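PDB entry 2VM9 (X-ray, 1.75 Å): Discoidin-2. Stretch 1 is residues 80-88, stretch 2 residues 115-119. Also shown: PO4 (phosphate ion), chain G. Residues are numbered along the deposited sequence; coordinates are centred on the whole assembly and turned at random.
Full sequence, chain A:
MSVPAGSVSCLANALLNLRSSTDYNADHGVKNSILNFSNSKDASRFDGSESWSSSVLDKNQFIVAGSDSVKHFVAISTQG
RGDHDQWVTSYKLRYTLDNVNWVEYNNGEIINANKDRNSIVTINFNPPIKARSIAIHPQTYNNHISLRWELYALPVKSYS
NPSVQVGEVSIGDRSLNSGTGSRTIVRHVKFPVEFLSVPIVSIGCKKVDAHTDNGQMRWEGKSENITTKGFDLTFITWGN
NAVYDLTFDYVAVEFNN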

# COMPACT_ATOMS: atom_id res chain seq x y z
N GLY A 80 31.19 4.43 -8.05
CA GLY A 80 31.71 5.74 -7.76
C GLY A 80 31.07 6.81 -8.66
O GLY A 80 30.03 6.60 -9.32
N ARG A 81 31.71 7.96 -8.64
CA ARG A 81 31.25 9.12 -9.40
C ARG A 81 31.69 9.03 -10.85
O ARG A 81 32.88 8.77 -11.13
CB ARG A 81 31.79 10.40 -8.75
CG ARG A 81 31.46 11.66 -9.53
CD ARG A 81 31.77 12.93 -8.71
NE ARG A 81 31.54 14.08 -9.58
CZ ARG A 81 31.68 15.34 -9.23
NH1 ARG A 81 32.05 15.65 -7.98
NH2 ARG A 81 31.45 16.30 -10.13
N GLY A 82 30.78 9.30 -11.79
CA GLY A 82 31.14 9.13 -13.22
C GLY A 82 32.15 10.12 -13.79
O GLY A 82 32.95 9.75 -14.66
N ASP A 83 32.15 11.36 -13.31
CA ASP A 83 32.85 12.47 -13.96
C ASP A 83 34.08 13.01 -13.20
O ASP A 83 34.74 13.95 -13.68
CB ASP A 83 31.87 13.62 -14.24
CG ASP A 83 31.22 14.17 -12.98
OD1 ASP A 83 30.67 13.39 -12.18
OD2 ASP A 83 31.28 15.40 -12.81
N HIS A 84 34.37 12.45 -12.03
CA HIS A 84 35.58 12.82 -11.26
C HIS A 84 36.02 11.64 -10.40
O HIS A 84 35.23 10.75 -10.15
CB HIS A 84 35.36 14.06 -10.40
CG HIS A 84 35.41 15.32 -11.19
ND1 HIS A 84 36.52 15.69 -11.93
CD2 HIS A 84 34.46 16.26 -11.43
CE1 HIS A 84 36.26 16.82 -12.56
NE2 HIS A 84 35.02 17.18 -12.29
N ASP A 85 37.27 11.66 -9.95
CA ASP A 85 37.85 10.53 -9.23
C ASP A 85 37.44 10.55 -7.76
O ASP A 85 38.25 10.83 -6.87
CB ASP A 85 39.39 10.57 -9.34
CG ASP A 85 39.89 10.26 -10.73
OD1 ASP A 85 39.14 9.73 -11.58
OD2 ASP A 85 41.08 10.48 -10.95
N GLN A 86 36.16 10.25 -7.52
CA GLN A 86 35.62 10.21 -6.16
C GLN A 86 34.78 8.97 -6.07
O GLN A 86 34.03 8.67 -7.02
CB GLN A 86 34.72 11.41 -5.89
CG GLN A 86 35.46 12.73 -5.98
CD GLN A 86 34.53 13.93 -6.08
OE1 GLN A 86 33.29 13.81 -6.09
NE2 GLN A 86 35.14 15.10 -6.14
N TRP A 87 34.88 8.25 -4.96
CA TRP A 87 34.08 7.03 -4.79
C TRP A 87 34.09 6.62 -3.31
O TRP A 87 35.04 6.92 -2.57
CB TRP A 87 34.56 5.86 -5.69
CG TRP A 87 36.04 5.56 -5.65
CD1 TRP A 87 36.72 4.79 -4.73
CD2 TRP A 87 37.01 5.98 -6.62
NE1 TRP A 87 38.06 4.70 -5.07
CE2 TRP A 87 38.27 5.44 -6.22
CE3 TRP A 87 36.94 6.78 -7.79
CZ2 TRP A 87 39.46 5.69 -6.94
CZ3 TRP A 87 38.12 6.99 -8.53
CH2 TRP A 87 39.36 6.44 -8.09
N VAL A 88 33.02 5.96 -2.88
CA VAL A 88 32.98 5.43 -1.53
C VAL A 88 33.67 4.08 -1.51
O VAL A 88 33.33 3.20 -2.29
CB VAL A 88 31.53 5.35 -1.04
CG1 VAL A 88 31.43 4.58 0.28
CG2 VAL A 88 30.98 6.79 -0.92
N LYS A 115 36.45 1.10 -5.86
CA LYS A 115 37.86 1.45 -5.99
C LYS A 115 38.13 2.23 -7.28
O LYS A 115 39.28 2.44 -7.69
CB LYS A 115 38.71 0.17 -5.94
CG LYS A 115 38.75 -0.49 -4.58
CD LYS A 115 39.72 -1.65 -4.59
CE LYS A 115 39.67 -2.36 -3.24
NZ LYS A 115 40.11 -3.81 -3.41
N ASP A 116 37.06 2.69 -7.93
CA ASP A 116 37.20 3.48 -9.18
C ASP A 116 35.87 4.18 -9.46
O ASP A 116 34.95 4.10 -8.64
CB ASP A 116 37.63 2.57 -10.36
CG ASP A 116 36.56 1.50 -10.74
OD1 ASP A 116 35.42 1.54 -10.25
OD2 ASP A 116 36.88 0.63 -11.59
N ARG A 117 35.78 4.85 -10.62
CA ARG A 117 34.58 5.63 -10.93
C ARG A 117 33.37 4.78 -11.29
O ARG A 117 32.25 5.11 -10.88
CB ARG A 117 34.85 6.57 -12.10
CG ARG A 117 35.78 7.74 -11.77
CD ARG A 117 35.63 8.76 -12.88
NE ARG A 117 36.70 9.76 -12.91
CZ ARG A 117 36.79 10.69 -13.86
NH1 ARG A 117 35.87 10.74 -14.83
NH2 ARG A 117 37.81 11.54 -13.87
N ASN A 118 33.59 3.73 -12.10
CA ASN A 118 32.47 3.11 -12.83
C ASN A 118 32.17 1.66 -12.55
O ASN A 118 31.12 1.16 -12.99
CB ASN A 118 32.66 3.30 -14.36
CG ASN A 118 32.60 4.73 -14.76
OD1 ASN A 118 31.70 5.46 -14.36
ND2 ASN A 118 33.55 5.16 -15.56
N SER A 119 33.09 0.95 -11.90
CA SER A 119 32.85 -0.48 -11.74
C SER A 119 31.83 -0.68 -10.63
O SER A 119 31.85 0.00 -9.61
CB SER A 119 34.13 -1.25 -11.39
OG SER A 119 35.12 -1.05 -12.39
P PO4 G . 32.44 19.62 -9.10
O1 PO4 G . 33.86 19.75 -8.57
O2 PO4 G . 31.77 18.54 -8.46
O3 PO4 G . 32.55 19.39 -10.60
O4 PO4 G . 31.74 20.94 -8.93
O HOH W 1 32.78 2.41 -9.02
O HOH W 2 33.48 7.89 -16.45

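The two stretches meet without a shared sheet: residues 80-86 form a loop leading into the strand at Trp87, residues 115-119 have no regular structure, and the backbones come closest at Gly80 and Arg117, CA to CA 4.3 Å. Gly80 fits this approach because an ideal CB there would lie 2.5 Å from Asp116 O, a clash.

Arg117 supplies the largest covered area, 147 Å². Its CA-to-CB bond points sideways, but chi1 of -71° (m) followed by t at chi2 and chi3 carries the guanidinium to the loop. Arg117 NE donates to Asp85 OD1 (2.8 Å, 153°) in a salt bridge, reinforced by a weak bond from Arg117 NH2 to the same oxygen (3.2 Å, 132°), while Arg117 NH1 reaches Gly82 O (3.1 Å, 147°). These acceptors lie near the guanidinium plane, where its N-H groups point; Asp83 C and His84 C lie over one face.

Trp87, p at chi1 with chi2 of 83°, lays its indole against the other backbone: Asp116 CA sits 3.4 Å from the six-membered ring centroid, 7° off the normal, a CH-pi contact.

The CA-to-CB bond of Arg81 points away from the other stretch, and the side chain is t at chi1, chi2 and chi3 (175°, 169°, 175°). Its NE and NH2 pair with Asp83 OD1 and OD2, both at 2.8 Å. Arg81 NH1 also donates to Gln86 OE1 at 2.9 Å, and Arg81 NH1 and Arg81 NH2 both donate to PO4 O2 at 2.9 and 2.8 Å.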